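Local structure of thiosulfate sulfurtransferase TUM1 (3UTN) at residues V50-Y55 with P128-T133; I77-D82 with W132-M137; G229-T234 with I279-T284; E312-L315 with W321-E324. The protein transfers sulfur as a two-domain rhodanese, accepting persulfide sulfur from NFS1 and passing it to UBA4 for 2-thiolation of the wobble uridine of tRNAs. One frame throughout, in Å; residues are numbered along the deposited sequence.

Contact 1. Residues V50-Y55 with P128-T133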
loop_
_atom_site.group_PDB
_atom_site.type_symbol
_atom_site.label_atom_id
_atom_site.label_comp_id
_atom_site.label_asym_id
_atom_site.label_seq_id
_atom_site.Cartn_x
_atom_site.Cartn_y
_atom_site.Cartn_z
ATOM N N VAL A 50 -12.191 0.329 -6.495
ATOM C CA VAL A 50 -11.100 1.076 -7.035
ATOM C C VAL A 50 -10.071 0.040 -7.372
ATOM O O VAL A 50 -9.482 -0.568 -6.498
ATOM C CB VAL A 50 -10.552 2.077 -6.016
ATOM C CG1 VAL A 50 -9.377 2.834 -6.606
ATOM C CG2 VAL A 50 -11.644 3.044 -5.597
ATOM N N ASP A 51 -9.895 -0.174 -8.661
ATOM C CA ASP A 51 -8.846 -1.025 -9.132
ATOM C C ASP A 51 -7.570 -0.203 -9.100
ATOM O O ASP A 51 -7.401 0.750 -9.858
ATOM C CB ASP A 51 -9.162 -1.510 -10.536
ATOM C CG ASP A 51 -8.120 -2.454 -11.067
ATOM O OD1 ASP A 51 -7.158 -2.759 -10.336
ATOM O OD2 ASP A 51 -8.265 -2.886 -12.221
ATOM N N ALA A 52 -6.682 -0.578 -8.193
ATOM C CA ALA A 52 -5.422 0.110 -8.029
ATOM C C ALA A 52 -4.323 -0.749 -8.597
ATOM O O ALA A 52 -3.149 -0.586 -8.263
ATOM C CB ALA A 52 -5.173 0.392 -6.568
ATOM N N THR A 53 -4.711 -1.664 -9.470
ATOM C CA THR A 53 -3.771 -2.598 -10.029
ATOM C C THR A 53 -2.600 -1.841 -10.581
ATOM O O THR A 53 -2.736 -0.862 -11.312
ATOM C CB THR A 53 -4.390 -3.471 -11.112
ATOM O OG1 THR A 53 -5.385 -4.294 -10.513
ATOM C CG2 THR A 53 -3.344 -4.360 -11.732
ATOM N N TRP A 54 -1.440 -2.292 -10.164
ATOM C CA TRP A 54 -0.222 -1.742 -10.638
ATOM C C TRP A 54 0.693 -2.909 -10.675
ATOM O O TRP A 54 0.694 -3.737 -9.770
ATOM C CB TRP A 54 0.261 -0.675 -9.682
ATOM C CG TRP A 54 1.586 -0.119 -10.081
ATOM C CD1 TRP A 54 1.839 0.982 -10.887
ATOM C CD2 TRP A 54 2.895 -0.642 -9.718
ATOM N NE1 TRP A 54 3.183 1.173 -11.035
ATOM C CE2 TRP A 54 3.874 0.231 -10.360
ATOM C CE3 TRP A 54 3.340 -1.708 -8.943
ATOM C CZ2 TRP A 54 5.238 0.028 -10.224
ATOM C CZ3 TRP A 54 4.716 -1.900 -8.813
ATOM C CH2 TRP A 54 5.641 -1.049 -9.437
ATOM N N TYR A 55 1.469 -2.990 -11.742
ATOM C CA TYR A 55 2.318 -4.131 -11.959
ATOM C C TYR A 55 3.756 -3.707 -11.945
ATOM O O TYR A 55 4.074 -2.585 -12.306
ATOM C CB TYR A 55 2.010 -4.733 -13.313
ATOM C CG TYR A 55 0.626 -5.294 -13.422
ATOM C CD1 TYR A 55 0.159 -6.220 -12.495
ATOM C CD2 TYR A 55 -0.203 -4.931 -14.469
ATOM C CE1 TYR A 55 -1.107 -6.761 -12.606
ATOM C CE2 TYR A 55 -1.468 -5.467 -14.591
ATOM C CZ TYR A 55 -1.909 -6.382 -13.658
ATOM O OH TYR A 55 -3.157 -6.907 -13.767
ATOM N N PRO A 128 -3.185 -1.874 -1.344
ATOM C CA PRO A 128 -3.045 -1.296 -0.016
ATOM C C PRO A 128 -2.514 0.118 -0.116
ATOM O O PRO A 128 -3.037 1.012 0.536
ATOM C CB PRO A 128 -2.025 -2.211 0.663
ATOM C CG PRO A 128 -2.138 -3.500 -0.072
ATOM C CD PRO A 128 -2.341 -3.073 -1.488
ATOM N N ARG A 129 -1.492 0.310 -0.944
ATOM C CA ARG A 129 -0.948 1.627 -1.200
ATOM C C ARG A 129 -2.068 2.572 -1.579
ATOM O O ARG A 129 -2.157 3.684 -1.072
ATOM C CB ARG A 129 0.054 1.563 -2.346
ATOM C CG ARG A 129 0.486 2.925 -2.834
ATOM C CD ARG A 129 1.495 3.497 -1.868
ATOM N NE ARG A 129 1.788 4.885 -2.162
ATOM C CZ ARG A 129 2.828 5.536 -1.667
ATOM N NH1 ARG A 129 3.676 4.912 -0.868
ATOM N NH2 ARG A 129 3.024 6.807 -1.978
ATOM N N CYS A 130 -2.916 2.111 -2.486
ATOM C CA CYS A 130 -4.018 2.907 -2.958
ATOM C C CYS A 130 -5.052 3.165 -1.870
ATOM O O CYS A 130 -5.444 4.306 -1.649
ATOM C CB CYS A 130 -4.681 2.228 -4.133
ATOM S SG CYS A 130 -6.214 3.052 -4.547
ATOM N N ALA A 131 -5.500 2.106 -1.203
ATOM C CA ALA A 131 -6.472 2.248 -0.122
ATOM C C ALA A 131 -5.912 3.221 0.893
ATOM O O ALA A 131 -6.588 4.134 1.362
ATOM C CB ALA A 131 -6.748 0.906 0.528
ATOM N N TRP A 132 -4.643 3.028 1.198
ATOM C CA TRP A 132 -3.964 3.857 2.147
ATOM C C TRP A 132 -3.886 5.275 1.670
ATOM O O TRP A 132 -4.171 6.183 2.426
ATOM C CB TRP A 132 -2.609 3.271 2.385
ATOM C CG TRP A 132 -1.697 4.125 3.177
ATOM C CD1 TRP A 132 -1.686 4.318 4.551
ATOM C CD2 TRP A 132 -0.591 4.903 2.665
ATOM N NE1 TRP A 132 -0.670 5.154 4.908
ATOM C CE2 TRP A 132 0.026 5.542 3.823
ATOM C CE3 TRP A 132 -0.074 5.140 1.404
ATOM C CZ2 TRP A 132 1.114 6.374 3.700
ATOM C CZ3 TRP A 132 1.032 5.978 1.295
ATOM C CH2 TRP A 132 1.602 6.584 2.415
ATOM N N THR A 133 -3.532 5.466 0.405
ATOM C CA THR A 133 -3.491 6.800 -0.190
ATOM C C THR A 133 -4.843 7.492 -0.077
ATOM O O THR A 133 -4.930 8.639 0.357
ATOM C CB THR A 133 -3.067 6.733 -1.660
ATOM O OG1 THR A 133 -1.772 6.142 -1.730
ATOM C CG2 THR A 133 -3.028 8.131 -2.284
#
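Val50, in strand 47-51, and Ala52, just past the strand's end, press against one side chain of helix 127-136, Cys130. All three residues are buried, and the contact is apolar. The Cys130 sulfur touches both residues. Its SG lies 3.8 Å from Val50 CG1 and also meets the Ala52 methyl, though the exact spacing on the Ala52 side is doubtful. A chi1 of 170° in Cys130 swings SG off the helix toward the end of the strand. Val50 turns CG1 to meet it. Val118 of strand 115-119 touches both Ala52 and Cys130 and adds to the packing.

Beyond Ala52 the contact is loose. The chain turns off the strand and moves away from the helix, and the Trp54 side chain comes no nearer to residues 128-133 than 7.7 Å. Here the order is local. The Thr53 backbone N donates to Asp51 OD1 over 2.8 Å, an Asx turn, and approaches from above the carboxylate plane. On the helix, Arg129 O takes two donors from opposite faces of its plane, Thr133 N and Thr133 OG1. Arg129 itself leads away and forms a salt bridge with Asp307 of the second rhodanese half.

The chemistry divides cleanly. Apolar packing seats helix 127-136 against the end of strand 47-51 and the residue after it, while the polar groups are held within their own segments or by residues elsewhere.

Contact 2. Residues I77-D82 with W132-M137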
loop_
_atom_site.group_PDB
_atom_site.type_symbol
_atom_site.label_atom_id
_atom_site.label_comp_id
_atom_site.label_asym_id
_atom_site.label_seq_id
_atom_site.Cartn_x
_atom_site.Cartn_y
_atom_site.Cartn_z
ATOM N N ILE A 77 -13.453 2.138 -10.568
ATOM C CA ILE A 77 -12.645 3.116 -11.218
ATOM C C ILE A 77 -11.277 2.493 -11.183
ATOM O O ILE A 77 -11.001 1.565 -10.404
ATOM C CB ILE A 77 -12.621 4.462 -10.488
ATOM C CG1 ILE A 77 -12.089 4.286 -9.063
ATOM C CG2 ILE A 77 -14.002 5.086 -10.521
ATOM C CD1 ILE A 77 -11.879 5.580 -8.327
ATOM N N PHE A 78 -10.422 2.985 -12.049
ATOM C CA PHE A 78 -9.063 2.585 -12.005
ATOM C C PHE A 78 -8.317 3.672 -11.272
ATOM O O PHE A 78 -8.452 4.847 -11.588
ATOM C CB PHE A 78 -8.521 2.424 -13.406
ATOM C CG PHE A 78 -7.066 2.152 -13.440
ATOM C CD1 PHE A 78 -6.567 0.930 -12.998
ATOM C CD2 PHE A 78 -6.184 3.120 -13.894
ATOM C CE1 PHE A 78 -5.212 0.677 -13.019
ATOM C CE2 PHE A 78 -4.827 2.865 -13.923
ATOM C CZ PHE A 78 -4.343 1.646 -13.483
ATOM N N PHE A 79 -7.549 3.267 -10.276
ATOM C CA PHE A 79 -6.715 4.190 -9.546
ATOM C C PHE A 79 -5.317 3.987 -10.066
ATOM O O PHE A 79 -4.691 2.957 -9.819
ATOM C CB PHE A 79 -6.773 3.891 -8.059
ATOM C CG PHE A 79 -6.006 4.858 -7.211
ATOM C CD1 PHE A 79 -4.629 4.749 -7.083
ATOM C CD2 PHE A 79 -6.667 5.865 -6.519
ATOM C CE1 PHE A 79 -3.918 5.631 -6.286
ATOM C CE2 PHE A 79 -5.962 6.750 -5.718
ATOM C CZ PHE A 79 -4.587 6.631 -5.600
ATOM N N ASP A 80 -4.834 4.974 -10.794
ATOM C CA ASP A 80 -3.524 4.889 -11.370
ATOM C C ASP A 80 -2.488 5.217 -10.313
ATOM O O ASP A 80 -2.214 6.380 -10.031
ATOM C CB ASP A 80 -3.405 5.825 -12.561
ATOM C CG ASP A 80 -2.207 5.512 -13.408
ATOM O OD1 ASP A 80 -1.199 5.041 -12.849
ATOM O OD2 ASP A 80 -2.274 5.733 -14.625
ATOM N N ILE A 81 -1.926 4.164 -9.733
ATOM C CA ILE A 81 -0.885 4.274 -8.720
ATOM C C ILE A 81 0.233 5.199 -9.188
ATOM O O ILE A 81 0.746 6.003 -8.413
ATOM C CB ILE A 81 -0.331 2.867 -8.375
ATOM C CG1 ILE A 81 -1.346 2.098 -7.520
ATOM C CG2 ILE A 81 1.033 2.934 -7.705
ATOM C CD1 ILE A 81 -1.653 2.715 -6.172
ATOM N N ASP A 82 0.582 5.093 -10.465
ATOM C CA ASP A 82 1.655 5.898 -11.034
ATOM C C ASP A 82 1.261 7.351 -11.192
ATOM O O ASP A 82 2.011 8.238 -10.804
ATOM C CB ASP A 82 2.080 5.341 -12.384
ATOM C CG ASP A 82 2.728 3.999 -12.266
ATOM O OD1 ASP A 82 3.454 3.771 -11.279
ATOM O OD2 ASP A 82 2.513 3.167 -13.162
ATOM N N TRP A 132 -4.643 3.028 1.198
ATOM C CA TRP A 132 -3.964 3.857 2.147
ATOM C C TRP A 132 -3.886 5.275 1.670
ATOM O O TRP A 132 -4.171 6.183 2.426
ATOM C CB TRP A 132 -2.609 3.271 2.385
ATOM C CG TRP A 132 -1.697 4.125 3.177
ATOM C CD1 TRP A 132 -1.686 4.318 4.551
ATOM C CD2 TRP A 132 -0.591 4.903 2.665
ATOM N NE1 TRP A 132 -0.670 5.154 4.908
ATOM C CE2 TRP A 132 0.026 5.542 3.823
ATOM C CE3 TRP A 132 -0.074 5.140 1.404
ATOM C CZ2 TRP A 132 1.114 6.374 3.700
ATOM C CZ3 TRP A 132 1.032 5.978 1.295
ATOM C CH2 TRP A 132 1.602 6.584 2.415
ATOM N N THR A 133 -3.532 5.466 0.405
ATOM C CA THR A 133 -3.491 6.800 -0.190
ATOM C C THR A 133 -4.843 7.492 -0.077
ATOM O O THR A 133 -4.930 8.639 0.357
ATOM C CB THR A 133 -3.067 6.733 -1.660
ATOM O OG1 THR A 133 -1.772 6.142 -1.730
ATOM C CG2 THR A 133 -3.028 8.131 -2.284
ATOM N N LEU A 134 -5.892 6.783 -0.471
ATOM C CA LEU A 134 -7.248 7.281 -0.330
ATOM C C LEU A 134 -7.529 7.658 1.107
ATOM O O LEU A 134 -7.998 8.753 1.384
ATOM C CB LEU A 134 -8.245 6.227 -0.794
ATOM C CG LEU A 134 -8.139 5.903 -2.278
ATOM C CD1 LEU A 134 -8.989 4.687 -2.575
ATOM C CD2 LEU A 134 -8.568 7.095 -3.120
ATOM N N GLY A 135 -7.218 6.738 2.013
ATOM C CA GLY A 135 -7.387 6.964 3.439
ATOM C C GLY A 135 -6.546 8.121 3.924
ATOM O O GLY A 135 -7.046 8.997 4.620
ATOM N N VAL A 136 -5.270 8.139 3.549
ATOM C CA VAL A 136 -4.376 9.203 3.993
ATOM C C VAL A 136 -4.906 10.535 3.509
ATOM O O VAL A 136 -4.877 11.518 4.234
ATOM C CB VAL A 136 -2.930 9.001 3.521
ATOM C CG1 VAL A 136 -2.089 10.238 3.802
ATOM C CG2 VAL A 136 -2.322 7.808 4.225
ATOM N N MET A 137 -5.426 10.541 2.290
ATOM C CA MET A 137 -5.992 11.739 1.721
ATOM C C MET A 137 -7.374 12.030 2.272
ATOM O O MET A 137 -8.096 12.860 1.734
ATOM C CB MET A 137 -6.020 11.635 0.205
ATOM C CG MET A 137 -4.659 11.825 -0.429
ATOM S SD MET A 137 -3.805 13.266 0.234
ATOM C CE MET A 137 -4.858 14.609 -0.311
#
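Phe79 reaches from the loop after strand 77-78 to helix 127-136 and meets Thr133 and Leu134 with the far end of its ring. Its CG stands opposite the backbone N (chi1 -176°), which carries the ring straight out toward the helix. Two adjoining ring atoms make the contact. CE2 lies 3.7 Å from Leu134 CD2, and CZ lies 4.0 Å from Thr133 CG2. Both methyls approach the ring obliquely.

Leu134 arrives from a different start. Its CB does not aim at the loop. A chi2 of 170° extends CD1 and turns the other methyl, CD2, aside to the ring, and the two side chains run past each other in opposite senses. Thr133 divides its branches. Its methyl faces Phe79, while its hydroxyl is bonded to Arg129 O, one turn back.

Other parts of the domain pack on the same side chains. Met105 of helix 98-107 touches both Phe79 and Leu134, and Val50 of strand 47-51 packs on Phe79. An alanine in place of Phe79 would probably open a gap beside Leu134 CD2 and Thr133 CG2 and leave both methyls without their aromatic partner.

All three touching residues are buried, and they meet through carbon alone. Dispersion and exclusion of water therefore join the sheet-edge loop to the helix.

Contact 3. Residues G229-T234 with I279-T284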
loop_
_atom_site.group_PDB
_atom_site.type_symbol
_atom_site.label_atom_id
_atom_site.label_comp_id
_atom_site.label_asym_id
_atom_site.label_seq_id
_atom_site.Cartn_x
_atom_site.Cartn_y
_atom_site.Cartn_z
ATOM N N GLY A 229 20.280 -3.400 0.382
ATOM C CA GLY A 229 20.674 -3.181 1.753
ATOM C C GLY A 229 19.495 -2.529 2.419
ATOM O O GLY A 229 18.403 -2.474 1.857
ATOM N N HIS A 230 19.700 -2.013 3.616
ATOM C CA HIS A 230 18.577 -1.474 4.336
ATOM C C HIS A 230 18.942 -0.294 5.146
ATOM O O HIS A 230 20.121 0.031 5.326
ATOM C CB HIS A 230 17.962 -2.533 5.218
ATOM C CG HIS A 230 18.903 -3.080 6.240
ATOM N ND1 HIS A 230 19.737 -4.097 5.977
ATOM C CD2 HIS A 230 19.126 -2.718 7.562
ATOM C CE1 HIS A 230 20.456 -4.373 7.073
ATOM N NE2 HIS A 230 20.070 -3.536 8.045
ATOM N N ILE A 231 17.904 0.368 5.627
ATOM C CA ILE A 231 18.071 1.506 6.478
ATOM C C ILE A 231 18.452 0.937 7.826
ATOM O O ILE A 231 17.767 0.057 8.341
ATOM C CB ILE A 231 16.782 2.315 6.576
ATOM C CG1 ILE A 231 16.312 2.727 5.179
ATOM C CG2 ILE A 231 16.992 3.535 7.451
ATOM C CD1 ILE A 231 14.898 3.242 5.149
ATOM N N PRO A 232 19.577 1.399 8.380
ATOM C CA PRO A 232 19.967 0.939 9.696
ATOM C C PRO A 232 18.814 1.147 10.663
ATOM O O PRO A 232 18.191 2.213 10.674
ATOM C CB PRO A 232 21.144 1.851 10.038
ATOM C CG PRO A 232 21.738 2.169 8.706
ATOM C CD PRO A 232 20.536 2.375 7.837
ATOM N N GLY A 233 18.504 0.110 11.426
ATOM C CA GLY A 233 17.436 0.176 12.397
ATOM C C GLY A 233 16.153 -0.429 11.877
ATOM O O GLY A 233 15.228 -0.668 12.641
ATOM N N THR A 234 16.093 -0.672 10.572
ATOM C CA THR A 234 14.941 -1.337 10.004
ATOM C C THR A 234 15.130 -2.835 10.085
ATOM O O THR A 234 16.217 -3.337 10.369
ATOM C CB THR A 234 14.676 -0.952 8.536
ATOM O OG1 THR A 234 15.821 -1.283 7.746
ATOM C CG2 THR A 234 14.360 0.533 8.414
ATOM N N ILE A 279 7.380 1.988 11.567
ATOM C CA ILE A 279 7.600 2.576 10.283
ATOM C C ILE A 279 7.738 1.438 9.313
ATOM O O ILE A 279 8.465 0.480 9.552
ATOM C CB ILE A 279 8.844 3.468 10.261
ATOM C CG1 ILE A 279 8.617 4.667 11.179
ATOM C CG2 ILE A 279 9.147 3.900 8.835
ATOM C CD1 ILE A 279 9.858 5.471 11.481
ATOM N N CYS A 280 6.979 1.532 8.240
ATOM C CA CYS A 280 7.131 0.619 7.150
ATOM C C CYS A 280 7.733 1.354 5.997
ATOM O O CYS A 280 7.423 2.511 5.739
ATOM C CB CYS A 280 5.797 0.010 6.774
ATOM S SG CYS A 280 5.231 -1.045 8.112
ATOM N N SER A 281 8.626 0.663 5.324
ATOM C CA SER A 281 9.244 1.175 4.143
ATOM C C SER A 281 9.367 -0.022 3.235
ATOM O O SER A 281 9.083 -1.151 3.632
ATOM C CB SER A 281 10.620 1.735 4.482
ATOM O OG SER A 281 11.437 0.718 5.034
ATOM N N CYS A 282 9.767 0.228 2.006
ATOM C CA CYS A 282 10.176 -0.840 1.125
ATOM C C CYS A 282 11.117 -0.170 0.173
ATOM O O CYS A 282 11.906 0.675 0.593
ATOM C CB CYS A 282 8.984 -1.436 0.393
ATOM S SG CYS A 282 7.913 -0.182 -0.317
ATOM N N GLY A 283 11.028 -0.520 -1.101
ATOM C CA GLY A 283 11.881 0.077 -2.104
ATOM C C GLY A 283 11.345 1.431 -2.488
ATOM O O GLY A 283 12.103 2.384 -2.655
ATOM N N THR A 284 10.021 1.512 -2.589
ATOM C CA THR A 284 9.362 2.635 -3.237
ATOM C C THR A 284 8.174 3.169 -2.444
ATOM O O THR A 284 7.610 4.204 -2.791
ATOM C CB THR A 284 8.865 2.228 -4.642
ATOM O OG1 THR A 284 7.879 1.199 -4.516
ATOM C CG2 THR A 284 10.004 1.698 -5.497
#
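This is a light, buried packing contact in the second rhodanese domain, where Ile231 and Thr234 approach Ser281 at the end of strand 278-281. The two segments flank strand 205-208: Thr234 leads into strand 234-236 on one side of it, and strand 278-281 runs on the other. Only 64 Å² is buried in all. The Ile231 CD1 methyl comes to 4.3 Å from Ser281 OG, and Thr234 CG2 stands 4.5 Å from the same oxygen. Both are loose approaches of methyl groups to a hydroxyl. That hydroxyl has its polar partner elsewhere, in a hydrogen bond with Phe207 O of the strand between.

Ile231 gets there with its chain stretched out (chi2 166°), which puts CD1 at its far end. Met191 of helix 188-196 and Trp313 of helix 309-317 also touch it. A type II turn from Ile231 to Thr234 shapes the loop, with Thr234 N donating to Ile231 O over 2.9 Å. Gly233 takes the positive phi (98°) that the third position of such a turn needs.

Cys282, the cysteine that forms the persulfide intermediate, follows Ser281 directly. Its backbone N is hydrogen-bonded with Ser309 OG. Ser281 thus packs on the turn while the CB of Cys282 points the other way. A cysteine in the loop between a central parallel strand and the next helix, here 286-297, is the hallmark of the rhodanese active site.

Contact 4. Residues E312-L315 with W321-E324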
loop_
_atom_site.group_PDB
_atom_site.type_symbol
_atom_site.label_atom_id
_atom_site.label_comp_id
_atom_site.label_asym_id
_atom_site.label_seq_id
_atom_site.Cartn_x
_atom_site.Cartn_y
_atom_site.Cartn_z
ATOM N N GLU A 312 14.479 6.508 -1.988
ATOM C CA GLU A 312 14.778 7.837 -1.518
ATOM C C GLU A 312 15.874 7.768 -0.480
ATOM O O GLU A 312 16.777 8.599 -0.474
ATOM C CB GLU A 312 13.555 8.494 -0.918
ATOM C CG GLU A 312 13.821 9.918 -0.497
ATOM C CD GLU A 312 12.855 10.404 0.545
ATOM O OE1 GLU A 312 12.558 9.645 1.495
ATOM O OE2 GLU A 312 12.406 11.554 0.418
ATOM N N TRP A 313 15.789 6.771 0.394
ATOM C CA TRP A 313 16.780 6.605 1.432
ATOM C C TRP A 313 18.163 6.604 0.859
ATOM O O TRP A 313 19.009 7.391 1.271
ATOM C CB TRP A 313 16.575 5.316 2.201
ATOM C CG TRP A 313 17.621 5.220 3.258
ATOM C CD1 TRP A 313 18.783 4.470 3.240
ATOM C CD2 TRP A 313 17.665 5.971 4.508
ATOM N NE1 TRP A 313 19.506 4.673 4.381
ATOM C CE2 TRP A 313 18.891 5.565 5.183
ATOM C CE3 TRP A 313 16.823 6.889 5.124
ATOM C CZ2 TRP A 313 19.245 6.070 6.419
ATOM C CZ3 TRP A 313 17.193 7.396 6.366
ATOM C CH2 TRP A 313 18.379 6.998 6.992
ATOM N N VAL A 314 18.397 5.705 -0.088
ATOM C CA VAL A 314 19.692 5.569 -0.733
ATOM C C VAL A 314 20.086 6.851 -1.440
ATOM O O VAL A 314 21.183 7.374 -1.225
ATOM C CB VAL A 314 19.692 4.411 -1.734
ATOM C CG1 VAL A 314 20.907 4.483 -2.649
ATOM C CG2 VAL A 314 19.686 3.109 -0.973
ATOM N N LEU A 315 19.177 7.359 -2.264
ATOM C CA LEU A 315 19.451 8.540 -3.072
ATOM C C LEU A 315 19.778 9.760 -2.230
ATOM O O LEU A 315 20.636 10.554 -2.597
ATOM C CB LEU A 315 18.286 8.834 -4.012
ATOM C CG LEU A 315 18.192 7.886 -5.208
ATOM C CD1 LEU A 315 16.935 8.148 -6.021
ATOM C CD2 LEU A 315 19.438 7.992 -6.077
ATOM N N TRP A 321 24.752 5.126 4.577
ATOM C CA TRP A 321 23.549 4.848 5.335
ATOM C C TRP A 321 22.841 3.638 4.835
ATOM O O TRP A 321 21.635 3.485 5.008
ATOM C CB TRP A 321 22.653 6.055 5.293
ATOM C CG TRP A 321 23.274 7.186 6.046
ATOM C CD1 TRP A 321 23.843 8.343 5.532
ATOM C CD2 TRP A 321 23.450 7.277 7.492
ATOM N NE1 TRP A 321 24.323 9.135 6.540
ATOM C CE2 TRP A 321 24.120 8.554 7.741
ATOM C CE3 TRP A 321 23.115 6.467 8.568
ATOM C CZ2 TRP A 321 24.426 8.981 9.018
ATOM C CZ3 TRP A 321 23.437 6.905 9.854
ATOM C CH2 TRP A 321 24.077 8.133 10.071
ATOM N N ILE A 322 23.614 2.761 4.214
ATOM C CA ILE A 322 23.108 1.509 3.725
ATOM C C ILE A 322 23.683 0.425 4.605
ATOM O O ILE A 322 24.893 0.197 4.621
ATOM C CB ILE A 322 23.510 1.284 2.257
ATOM C CG1 ILE A 322 22.858 2.349 1.374
ATOM C CG2 ILE A 322 23.156 -0.132 1.817
ATOM C CD1 ILE A 322 23.246 2.266 -0.082
ATOM N N ALA A 323 22.808 -0.214 5.367
ATOM C CA ALA A 323 23.204 -1.354 6.158
ATOM C C ALA A 323 22.994 -2.608 5.327
ATOM O O ALA A 323 22.047 -2.697 4.546
ATOM C CB ALA A 323 22.410 -1.410 7.449
ATOM N N GLU A 324 23.904 -3.559 5.475
ATOM C CA GLU A 324 23.794 -4.836 4.799
ATOM C C GLU A 324 23.390 -5.897 5.797
ATOM O O GLU A 324 23.374 -5.653 7.006
ATOM C CB GLU A 324 25.129 -5.228 4.179
ATOM C CG GLU A 324 25.449 -4.539 2.872
ATOM C CD GLU A 324 26.906 -4.701 2.481
ATOM O OE1 GLU A 324 27.738 -4.991 3.370
ATOM O OE2 GLU A 324 27.224 -4.530 1.286
#
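Trp313, Trp321 and Ile322 bury the most surface here, and the first two are tied by a hydrogen bond. Trp313 NE1 donates to Trp321 O over a short 2.5 Å. The bond is nearly straight, with 175° at the hydrogen. The acceptor lies in the plane of the indole, at its edge, while the nitrogen stands above the carbonyl plane, 36° out of it. With chi1 at -179°, Trp313 extends its indole from helix 309-317 to the C-terminal tail, residues 321-324.

The indole also touches carbon. Trp313 CZ2 lies 3.6 Å from Trp321 CB, which stands off the ring plane. The Trp321 ring then leads away from the helix and meets Phe192 edge-to-face. A dimethyl sulfoxide molecule, probably from the crystallisation liquor, lies beside the Trp321 side chain, with nearest atoms about 3 Å apart.

Ile322 makes the second patch, with its CD1 at 3.8 Å from Val314 CG2. This methyl reaches across to the valine from the end of the isoleucine chain. Pro227 touches Ile322 as well.

A phenylalanine in place of Trp313 is likely to leave Trp321 O without this donor and to open a gap beside Trp321 CB.

One polar bond and two apolar patches fold the tail back on helix 309-317. The indole N-H ties the tail's backbone to the helix at Trp321 O, and carbon contacts lie beside that bond.

How the contacts relate
The contacts fall into two pairs, one in each rhodanese domain. Contacts 1 and 2 come first along the chain, with centres about 5 Å apart. They share helix 127-136 and reach neighbouring strands, 47-51 and 77-78, of one parallel sheet. Asp51 joins them by probable backbone hydrogen bonds to Ile77 and Phe79. Contacts 3 and 4 follow in the second domain, with centres about 8 Å apart. They touch through a probable bond between His230 N and Ala323 O and through Ile231 packed on Trp313. Contacts of one pair have centres about 21 to 27 Å from those of the other. The domains repeat the strand order 1-5-4-2-3, but only the second carries the catalytic cysteine.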